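Local coordinates for protein Rho guanine nucleotide exchange factor 3 (Mus musculus, PDB 2Z0Q) that acts as a guanine nucleotide exchange factor for the small GTPases RhoA and RhoB, here represented by its DH-PH domain portion, at residues R20-S28 with L81-E92; L225-G236 with H247-V256. All coordinates share one frame; numbering follows the deposited sequence.

Contact 1: R20-S28 with L81-E92; sequences RQEAIFELS and LRDVRKPDGSTE
The Arg85 guanidinium lies with one face against the Phe25 ring: Phe25 CE1 sits 3.4 Å above the guanidinium plane of Arg85, offset toward the rim, the two planes 23° apart. At the guanidinium edge, Arg85 NH2 comes within 2.8 Å of Ser28 OG, too poorly angled for a hydrogen bond; that hydroxyl donates to Phe25 O. The Arg20 guanidinium is approached at its edge by Glu92 O, which accepts from NH1 at 2.8 Å. The Gln21 amide pairs with the backbone of Thr91: OE1 takes the Thr91 N-H at 2.9 Å, while NE2 gives an almost straight bond (177°) to Thr91 O, which lies in the amide plane. A bend at chi2 (-62°) turns this amide to the loop, and its NE2 also bonds Glu17. A leucine in place of Gln21 would probably leave both the N-H and the carbonyl of Thr91 without these partners. One helical turn on from Gln21, Ile24 CG2 packs on Thr91 CB at 3.8 Å, and Leu81 CD1 reaches Ser28 CB and Leu27 CD2. Within the helical DH domain, the end of helix 67-84 and the following loop lie along helix 15-51, whose Ala23, Ile24 and Leu27 also touch helix 155-172.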
loop_
_atom_site.group_PDB
_atom_site.type_symbol
_atom_site.label_atom_id
_atom_site.label_comp_id
_atom_site.label_asym_id
_atom_site.label_seq_id
_atom_site.Cartn_x
_atom_site.Cartn_y
_atom_site.Cartn_z
ATOM N N ARG A 20 4.893 4.600 31.316
ATOM C CA ARG A 20 4.201 3.338 31.064
ATOM C C ARG A 20 2.697 3.622 30.934
ATOM O O ARG A 20 2.045 3.125 30.050
ATOM C CB ARG A 20 4.393 2.385 32.227
ATOM C CG ARG A 20 3.962 0.951 31.870
ATOM C CD ARG A 20 4.192 -0.033 33.039
ATOM N NE ARG A 20 3.299 0.177 34.196
ATOM C CZ ARG A 20 2.191 -0.520 34.446
ATOM N NH1 ARG A 20 1.778 -1.487 33.641
ATOM N NH2 ARG A 20 1.489 -0.256 35.538
ATOM N N GLN A 21 2.166 4.460 31.824
ATOM C CA GLN A 21 0.730 4.781 31.736
ATOM C C GLN A 21 0.438 5.534 30.449
ATOM O O GLN A 21 -0.607 5.324 29.844
ATOM C CB GLN A 21 0.234 5.558 32.977
ATOM C CG GLN A 21 0.296 4.755 34.282
ATOM C CD GLN A 21 -0.592 3.518 34.229
ATOM O OE1 GLN A 21 -1.714 3.570 33.756
ATOM N NE2 GLN A 21 -0.078 2.402 34.713
ATOM N N GLU A 22 1.341 6.429 30.031
ATOM C CA GLU A 22 1.155 7.115 28.775
ATOM C C GLU A 22 1.108 6.095 27.614
ATOM O O GLU A 22 0.228 6.145 26.746
ATOM C CB GLU A 22 2.307 8.104 28.525
ATOM C CG GLU A 22 2.167 9.342 29.403
ATOM C CD GLU A 22 3.120 10.460 28.972
ATOM O OE1 GLU A 22 4.119 10.160 28.292
ATOM O OE2 GLU A 22 2.851 11.639 29.309
ATOM N N ALA A 23 2.054 5.159 27.622
ATOM C CA ALA A 23 2.115 4.196 26.534
ATOM C C ALA A 23 0.839 3.341 26.447
ATOM O O ALA A 23 0.379 3.023 25.355
ATOM C CB ALA A 23 3.398 3.286 26.702
ATOM N N ILE A 24 0.277 2.978 27.597
ATOM C CA ILE A 24 -0.934 2.149 27.626
ATOM C C ILE A 24 -2.153 2.956 27.137
ATOM O O ILE A 24 -2.995 2.480 26.364
ATOM C CB ILE A 24 -1.161 1.625 29.043
ATOM C CG1 ILE A 24 -0.113 0.561 29.347
ATOM C CG2 ILE A 24 -2.577 1.029 29.196
ATOM C CD1 ILE A 24 -0.076 0.172 30.837
ATOM N N PHE A 25 -2.227 4.208 27.572
ATOM C CA PHE A 25 -3.341 5.042 27.154
ATOM C C PHE A 25 -3.279 5.270 25.637
ATOM O O PHE A 25 -4.298 5.205 24.951
ATOM C CB PHE A 25 -3.303 6.400 27.891
ATOM C CG PHE A 25 -4.620 7.118 27.873
ATOM C CD1 PHE A 25 -5.634 6.715 28.730
ATOM C CD2 PHE A 25 -4.870 8.114 26.954
ATOM C CE1 PHE A 25 -6.889 7.298 28.658
ATOM C CE2 PHE A 25 -6.140 8.712 26.873
ATOM C CZ PHE A 25 -7.129 8.293 27.721
ATOM N N GLU A 26 -2.066 5.516 25.125
ATOM C CA GLU A 26 -1.843 5.756 23.708
ATOM C C GLU A 26 -2.279 4.561 22.871
ATOM O O GLU A 26 -2.850 4.722 21.789
ATOM C CB GLU A 26 -0.361 6.074 23.452
ATOM C CG GLU A 26 0.015 7.541 23.878
ATOM C CD GLU A 26 1.497 7.742 24.180
ATOM O OE1 GLU A 26 2.332 6.939 23.702
ATOM O OE2 GLU A 26 1.835 8.711 24.906
ATOM N N LEU A 27 -1.960 3.359 23.360
ATOM C CA LEU A 27 -2.376 2.144 22.660
ATOM C C LEU A 27 -3.887 2.153 22.444
ATOM O O LEU A 27 -4.369 1.951 21.342
ATOM C CB LEU A 27 -2.021 0.911 23.490
ATOM C CG LEU A 27 -2.541 -0.404 22.878
ATOM C CD1 LEU A 27 -1.858 -0.612 21.539
ATOM C CD2 LEU A 27 -2.192 -1.600 23.826
ATOM N N SER A 28 -4.648 2.407 23.492
ATOM C CA SER A 28 -6.101 2.379 23.318
ATOM C C SER A 28 -6.582 3.558 22.465
ATOM O O SER A 28 -7.536 3.422 21.670
ATOM C CB SER A 28 -6.824 2.369 24.678
ATOM O OG SER A 28 -7.006 3.695 25.105
ATOM N N LEU A 81 -9.422 -3.166 26.976
ATOM C CA LEU A 81 -8.464 -2.227 27.592
ATOM C C LEU A 81 -9.217 -1.227 28.462
ATOM O O LEU A 81 -8.731 -0.812 29.517
ATOM C CB LEU A 81 -7.697 -1.481 26.510
ATOM C CG LEU A 81 -6.752 -2.370 25.718
ATOM C CD1 LEU A 81 -6.306 -1.579 24.519
ATOM C CD2 LEU A 81 -5.567 -2.839 26.582
ATOM N N ARG A 82 -10.422 -0.869 28.020
ATOM C CA ARG A 82 -11.221 0.096 28.768
ATOM C C ARG A 82 -11.690 -0.535 30.062
ATOM O O ARG A 82 -11.589 0.039 31.149
ATOM C CB ARG A 82 -12.450 0.526 27.948
ATOM C CG ARG A 82 -13.416 1.367 28.783
ATOM C CD ARG A 82 -14.674 1.836 28.029
ATOM N NE ARG A 82 -15.345 2.894 28.800
ATOM C CZ ARG A 82 -16.215 3.765 28.300
ATOM N NH1 ARG A 82 -16.564 3.720 27.014
ATOM N NH2 ARG A 82 -16.688 4.735 29.067
ATOM N N ASP A 83 -12.168 -1.761 29.937
ATOM C CA ASP A 83 -12.706 -2.509 31.064
ATOM C C ASP A 83 -11.742 -2.774 32.212
ATOM O O ASP A 83 -12.149 -2.845 33.365
ATOM C CB ASP A 83 -13.245 -3.845 30.553
ATOM C CG ASP A 83 -13.656 -4.756 31.670
ATOM O OD1 ASP A 83 -14.643 -4.413 32.345
ATOM O OD2 ASP A 83 -12.985 -5.796 31.874
ATOM N N VAL A 84 -10.463 -2.937 31.896
ATOM C CA VAL A 84 -9.467 -3.212 32.892
ATOM C C VAL A 84 -8.957 -1.983 33.643
ATOM O O VAL A 84 -8.329 -2.118 34.679
ATOM C CB VAL A 84 -8.287 -3.999 32.250
ATOM C CG1 VAL A 84 -7.497 -3.109 31.301
ATOM C CG2 VAL A 84 -7.434 -4.590 33.321
ATOM N N ARG A 85 -9.243 -0.782 33.139
ATOM C CA ARG A 85 -8.783 0.427 33.832
ATOM C C ARG A 85 -9.371 0.545 35.229
ATOM O O ARG A 85 -10.527 0.186 35.451
ATOM C CB ARG A 85 -9.184 1.688 33.072
ATOM C CG ARG A 85 -8.339 2.003 31.895
ATOM C CD ARG A 85 -8.888 3.196 31.132
ATOM N NE ARG A 85 -8.182 3.334 29.859
ATOM C CZ ARG A 85 -8.630 4.048 28.829
ATOM N NH1 ARG A 85 -9.787 4.703 28.920
ATOM N NH2 ARG A 85 -7.934 4.086 27.699
ATOM N N LYS A 86 -8.580 1.041 36.166
ATOM C CA LYS A 86 -9.054 1.236 37.537
ATOM C C LYS A 86 -9.918 2.506 37.488
ATOM O O LYS A 86 -9.929 3.228 36.475
ATOM C CB LYS A 86 -7.851 1.445 38.471
ATOM C CG LYS A 86 -6.922 0.216 38.617
ATOM C CD LYS A 86 -5.589 0.681 39.181
ATOM C CE LYS A 86 -5.032 -0.246 40.259
ATOM N NZ LYS A 86 -3.822 0.351 40.914
ATOM N N PRO A 87 -10.679 2.769 38.569
ATOM C CA PRO A 87 -11.553 3.942 38.687
ATOM C C PRO A 87 -10.804 5.247 38.441
ATOM O O PRO A 87 -11.416 6.227 38.015
ATOM C CB PRO A 87 -12.058 3.858 40.135
ATOM C CG PRO A 87 -12.196 2.361 40.348
ATOM C CD PRO A 87 -10.934 1.798 39.658
ATOM N N ASP A 88 -9.499 5.274 38.728
ATOM C CA ASP A 88 -8.734 6.505 38.515
ATOM C C ASP A 88 -8.176 6.638 37.092
ATOM O O ASP A 88 -7.414 7.556 36.835
ATOM C CB ASP A 88 -7.586 6.648 39.540
ATOM C CG ASP A 88 -6.456 5.655 39.341
ATOM O OD1 ASP A 88 -6.511 4.850 38.388
ATOM O OD2 ASP A 88 -5.506 5.689 40.165
ATOM N N GLY A 89 -8.554 5.714 36.200
ATOM C CA GLY A 89 -8.117 5.786 34.821
ATOM C C GLY A 89 -6.814 5.075 34.514
ATOM O O GLY A 89 -6.475 4.956 33.330
ATOM N N SER A 90 -6.095 4.603 35.533
ATOM C CA SER A 90 -4.796 3.918 35.301
ATOM C C SER A 90 -5.004 2.435 34.998
ATOM O O SER A 90 -6.100 1.879 35.232
ATOM C CB SER A 90 -3.855 4.073 36.512
ATOM O OG SER A 90 -4.337 3.385 37.644
ATOM N N THR A 91 -3.953 1.804 34.461
ATOM C CA THR A 91 -4.000 0.381 34.126
ATOM C C THR A 91 -2.837 -0.386 34.735
ATOM O O THR A 91 -1.685 0.031 34.643
ATOM C CB THR A 91 -3.981 0.173 32.586
ATOM O OG1 THR A 91 -5.167 0.723 32.013
ATOM C CG2 THR A 91 -3.936 -1.330 32.258
ATOM N N GLU A 92 -3.137 -1.509 35.400
ATOM C CA GLU A 92 -2.112 -2.324 36.048
ATOM C C GLU A 92 -1.372 -3.220 35.032
ATOM O O GLU A 92 -0.149 -3.150 34.903
ATOM C CB GLU A 92 -2.760 -3.228 37.111
ATOM C CG GLU A 92 -1.776 -3.791 38.100
ATOM C CD GLU A 92 -2.473 -4.516 39.274
ATOM O OE1 GLU A 92 -3.591 -4.103 39.670
ATOM O OE2 GLU A 92 -1.892 -5.484 39.809
#

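Contact 2: L225-G236 with H247-V256; sequences LIDSSRVLCCHG and HVFLFQEVLV
Leu232 to Gly236 and His247 to Phe251 pair as an antiparallel beta hairpin of the PH domain, interrupted by a classic beta bulge in which Cys233 and Cys234 both face Leu250. The backbone ladder is regular beyond it: Leu250 N bonds Cys234 O at 2.9 Å, and Gly236 and Val248 exchange two bonds. At the bulge, Leu250 O receives only weak bonds from both cysteine nitrogens.

Aromatic contacts gather on the face bearing Leu232, His235, Phe249 and Phe251. Leu232 CD1 sits over the Phe251 ring, 3.7 Å from its centroid, a CH-pi contact. The His235 and Phe249 rings lie almost parallel (18°) but so displaced that they hardly overlap, and Tyr210 of helix 180-213 meets both.

Apolar packing brings in helix 224-227: Ile226 CG1 touches Val254 CG1 and Val256 CG2, while Leu225 CB meets Val254 CB at 3.9 Å. A water links Ser229 to the backbone of Glu253, donating to Ser229 OG and accepting from Glu253 N. Gly236 CA makes a CH-pi contact over one face of the His247 ring. With CG between backbone N and carbonyl carbon (chi1 73°), His235 presents ND1 to His247 NE2 in a 2.8 Å hydrogen bond, while His235 NE2 bonds Glu206.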
loop_
_atom_site.group_PDB
_atom_site.type_symbol
_atom_site.label_atom_id
_atom_site.label_comp_id
_atom_site.label_asym_id
_atom_site.label_seq_id
_atom_site.Cartn_x
_atom_site.Cartn_y
_atom_site.Cartn_z
ATOM N N LEU A 225 11.219 -13.721 -18.669
ATOM C CA LEU A 225 11.649 -13.029 -17.474
ATOM C C LEU A 225 10.427 -12.571 -16.700
ATOM O O LEU A 225 10.467 -12.479 -15.481
ATOM C CB LEU A 225 12.537 -11.826 -17.827
ATOM C CG LEU A 225 13.963 -12.146 -18.272
ATOM C CD1 LEU A 225 14.665 -10.824 -18.678
ATOM C CD2 LEU A 225 14.722 -12.832 -17.123
ATOM N N ILE A 226 9.342 -12.243 -17.400
ATOM C CA ILE A 226 8.134 -11.842 -16.686
ATOM C C ILE A 226 7.594 -13.086 -15.952
ATOM O O ILE A 226 7.277 -13.035 -14.768
ATOM C CB ILE A 226 7.028 -11.330 -17.644
ATOM C CG1 ILE A 226 7.440 -9.966 -18.239
ATOM C CG2 ILE A 226 5.719 -11.161 -16.887
ATOM C CD1 ILE A 226 6.647 -9.622 -19.503
ATOM N N ASP A 227 7.481 -14.178 -16.689
ATOM C CA ASP A 227 6.966 -15.452 -16.150
ATOM C C ASP A 227 7.721 -15.917 -14.902
ATOM O O ASP A 227 7.118 -16.371 -13.926
ATOM C CB ASP A 227 7.044 -16.534 -17.239
ATOM C CG ASP A 227 6.294 -16.143 -18.514
ATOM O OD1 ASP A 227 5.614 -15.097 -18.527
ATOM O OD2 ASP A 227 6.372 -16.878 -19.515
ATOM N N SER A 228 9.041 -15.791 -14.932
ATOM C CA SER A 228 9.872 -16.214 -13.824
ATOM C C SER A 228 9.929 -15.215 -12.684
ATOM O O SER A 228 10.509 -15.505 -11.651
ATOM C CB SER A 228 11.289 -16.509 -14.325
ATOM O OG SER A 228 11.954 -15.327 -14.761
ATOM N N SER A 229 9.323 -14.037 -12.849
ATOM C CA SER A 229 9.379 -13.050 -11.783
ATOM C C SER A 229 8.552 -13.456 -10.578
ATOM O O SER A 229 7.428 -13.961 -10.705
ATOM C CB SER A 229 8.909 -11.668 -12.268
ATOM O OG SER A 229 9.704 -11.199 -13.347
ATOM N N ARG A 230 9.127 -13.231 -9.403
ATOM C CA ARG A 230 8.453 -13.536 -8.160
ATOM C C ARG A 230 8.420 -12.274 -7.338
ATOM O O ARG A 230 7.768 -12.214 -6.309
ATOM C CB ARG A 230 9.165 -14.675 -7.420
ATOM C CG ARG A 230 8.905 -16.061 -8.049
ATOM C CD ARG A 230 7.396 -16.358 -8.138
ATOM N NE ARG A 230 7.086 -17.606 -8.835
ATOM C CZ ARG A 230 7.165 -17.773 -10.155
ATOM N NH1 ARG A 230 7.543 -16.771 -10.941
ATOM N NH2 ARG A 230 6.862 -18.945 -10.695
ATOM N N VAL A 231 9.097 -11.232 -7.819
ATOM C CA VAL A 231 9.096 -9.968 -7.085
ATOM C C VAL A 231 8.744 -8.754 -7.942
ATOM O O VAL A 231 9.325 -8.567 -9.002
ATOM C CB VAL A 231 10.486 -9.712 -6.415
ATOM C CG1 VAL A 231 11.584 -9.771 -7.451
ATOM C CG2 VAL A 231 10.506 -8.379 -5.701
ATOM N N LEU A 232 7.773 -7.965 -7.502
ATOM C CA LEU A 232 7.458 -6.726 -8.208
ATOM C C LEU A 232 8.121 -5.653 -7.328
ATOM O O LEU A 232 7.609 -5.312 -6.260
ATOM C CB LEU A 232 5.939 -6.509 -8.299
ATOM C CG LEU A 232 5.369 -5.400 -9.165
ATOM C CD1 LEU A 232 6.030 -5.447 -10.596
ATOM C CD2 LEU A 232 3.836 -5.555 -9.279
ATOM N N CYS A 233 9.267 -5.147 -7.781
ATOM C CA CYS A 233 10.016 -4.120 -7.057
ATOM C C CYS A 233 9.172 -2.879 -6.830
ATOM O O CYS A 233 9.123 -2.336 -5.719
ATOM C CB CYS A 233 11.300 -3.772 -7.807
ATOM S SG CYS A 233 12.375 -5.162 -8.227
ATOM N N CYS A 234 8.514 -2.391 -7.880
ATOM C CA CYS A 234 7.624 -1.254 -7.747
ATOM C C CYS A 234 6.801 -1.147 -9.031
ATOM O O CYS A 234 7.136 -1.788 -10.036
ATOM C CB CYS A 234 8.392 0.060 -7.518
ATOM S SG CYS A 234 9.301 0.635 -8.974
ATOM N N HIS A 235 5.714 -0.377 -8.976
ATOM C CA HIS A 235 4.877 -0.178 -10.161
ATOM C C HIS A 235 4.056 1.090 -9.957
ATOM O O HIS A 235 3.885 1.580 -8.820
ATOM C CB HIS A 235 3.965 -1.429 -10.407
ATOM C CG HIS A 235 2.831 -1.560 -9.432
ATOM N ND1 HIS A 235 1.593 -0.997 -9.648
ATOM C CD2 HIS A 235 2.787 -2.108 -8.190
ATOM C CE1 HIS A 235 0.834 -1.181 -8.577
ATOM N NE2 HIS A 235 1.538 -1.849 -7.677
ATOM N N GLY A 236 3.544 1.660 -11.042
ATOM C CA GLY A 236 2.781 2.864 -10.877
ATOM C C GLY A 236 2.505 3.542 -12.208
ATOM O O GLY A 236 3.040 3.134 -13.237
ATOM N N HIS A 247 1.018 2.448 -17.268
ATOM C CA HIS A 247 1.192 1.827 -15.974
ATOM C C HIS A 247 2.448 1.001 -16.188
ATOM O O HIS A 247 2.502 0.091 -17.049
ATOM C CB HIS A 247 0.036 0.903 -15.549
ATOM C CG HIS A 247 0.075 0.611 -14.088
ATOM N ND1 HIS A 247 -0.723 1.271 -13.172
ATOM C CD2 HIS A 247 0.908 -0.176 -13.366
ATOM C CE1 HIS A 247 -0.380 0.898 -11.947
ATOM N NE2 HIS A 247 0.603 0.017 -12.040
ATOM N N VAL A 248 3.470 1.301 -15.397
ATOM C CA VAL A 248 4.737 0.630 -15.566
ATOM C C VAL A 248 5.035 -0.312 -14.400
ATOM O O VAL A 248 4.803 0.022 -13.248
ATOM C CB VAL A 248 5.855 1.680 -15.727
ATOM C CG1 VAL A 248 7.188 1.011 -15.874
ATOM C CG2 VAL A 248 5.538 2.568 -16.931
ATOM N N PHE A 249 5.589 -1.456 -14.737
ATOM C CA PHE A 249 5.907 -2.500 -13.767
ATOM C C PHE A 249 7.387 -2.867 -13.800
ATOM O O PHE A 249 7.914 -3.319 -14.827
ATOM C CB PHE A 249 5.113 -3.778 -14.104
ATOM C CG PHE A 249 3.619 -3.608 -14.028
ATOM C CD1 PHE A 249 2.944 -3.724 -12.813
ATOM C CD2 PHE A 249 2.887 -3.319 -15.174
ATOM C CE1 PHE A 249 1.561 -3.554 -12.741
ATOM C CE2 PHE A 249 1.531 -3.150 -15.109
ATOM C CZ PHE A 249 0.846 -3.270 -13.885
ATOM N N LEU A 250 8.054 -2.687 -12.666
ATOM C CA LEU A 250 9.429 -3.085 -12.556
ATOM C C LEU A 250 9.488 -4.424 -11.788
ATOM O O LEU A 250 9.393 -4.453 -10.559
ATOM C CB LEU A 250 10.253 -2.039 -11.780
ATOM C CG LEU A 250 11.714 -2.493 -11.551
ATOM C CD1 LEU A 250 12.470 -2.650 -12.890
ATOM C CD2 LEU A 250 12.404 -1.484 -10.663
ATOM N N PHE A 251 9.606 -5.522 -12.523
ATOM C CA PHE A 251 9.771 -6.829 -11.884
ATOM C C PHE A 251 11.289 -6.890 -11.622
ATOM O O PHE A 251 12.041 -6.097 -12.179
ATOM C CB PHE A 251 9.322 -7.947 -12.832
ATOM C CG PHE A 251 7.826 -7.999 -13.031
ATOM C CD1 PHE A 251 6.990 -8.565 -12.058
ATOM C CD2 PHE A 251 7.257 -7.483 -14.188
ATOM C CE1 PHE A 251 5.598 -8.617 -12.239
ATOM C CE2 PHE A 251 5.880 -7.521 -14.388
ATOM C CZ PHE A 251 5.038 -8.096 -13.406
ATOM N N GLN A 252 11.762 -7.823 -10.791
ATOM C CA GLN A 252 13.187 -7.832 -10.484
ATOM C C GLN A 252 14.122 -7.784 -11.679
ATOM O O GLN A 252 15.117 -7.054 -11.673
ATOM C CB GLN A 252 13.544 -9.058 -9.645
ATOM C CG GLN A 252 14.973 -9.027 -9.091
ATOM C CD GLN A 252 15.146 -7.960 -8.034
ATOM O OE1 GLN A 252 15.439 -6.808 -8.345
ATOM N NE2 GLN A 252 14.942 -8.339 -6.761
ATOM N N GLU A 253 13.798 -8.540 -12.720
ATOM C CA GLU A 253 14.674 -8.607 -13.870
ATOM C C GLU A 253 14.138 -8.017 -15.170
ATOM O O GLU A 253 14.828 -8.059 -16.185
ATOM C CB GLU A 253 15.072 -10.070 -14.108
ATOM C CG GLU A 253 15.812 -10.691 -12.904
ATOM C CD GLU A 253 16.265 -12.107 -13.198
ATOM O OE1 GLU A 253 17.033 -12.281 -14.162
ATOM O OE2 GLU A 253 15.841 -13.042 -12.486
ATOM N N VAL A 254 12.937 -7.459 -15.125
ATOM C CA VAL A 254 12.346 -6.915 -16.353
ATOM C C VAL A 254 11.357 -5.780 -16.120
ATOM O O VAL A 254 10.543 -5.811 -15.189
ATOM C CB VAL A 254 11.681 -8.073 -17.193
ATOM C CG1 VAL A 254 10.535 -8.693 -16.399
ATOM C CG2 VAL A 254 11.157 -7.540 -18.586
ATOM N N LEU A 255 11.442 -4.754 -16.982
ATOM C CA LEU A 255 10.525 -3.623 -16.911
ATOM C C LEU A 255 9.412 -3.853 -17.945
ATOM O O LEU A 255 9.679 -4.207 -19.093
ATOM C CB LEU A 255 11.266 -2.321 -17.227
ATOM C CG LEU A 255 10.428 -1.036 -17.091
ATOM C CD1 LEU A 255 10.381 -0.622 -15.626
ATOM C CD2 LEU A 255 11.049 0.121 -17.907
ATOM N N VAL A 256 8.159 -3.668 -17.536
ATOM C CA VAL A 256 7.019 -3.880 -18.446
ATOM C C VAL A 256 6.218 -2.581 -18.482
ATOM O O VAL A 256 5.810 -2.049 -17.445
ATOM C CB VAL A 256 6.134 -5.067 -17.970
ATOM C CG1 VAL A 256 4.969 -5.309 -19.008
ATOM C CG2 VAL A 256 6.986 -6.307 -17.870
HETATM O O HOH W 1 12.920 -13.115 -13.872
HETATM O O HOH W 2 12.161 -10.838 -12.571
#

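How the contacts relate
From the N terminus, the chain enters helix 15-51 and comes back to it with residues 81-92, so contact 1 closes a largely helical loop of 52 residues inside the DH domain. The chain then runs through the remaining DH helices to the long helix 180-213, which leads into the PH domain. There contact 2 closes a much shorter loop, ten residues around the hairpin turn, and ties helix 224-227 to the sheet. The two loops follow in series, neither nesting nor crossing. The centres of the two contacts lie about 47 Å apart: contact 1 joins helix 15-51 to the end of helix 67-84 and the loop after it, contact 2 PH strands packed beside helix 180-213.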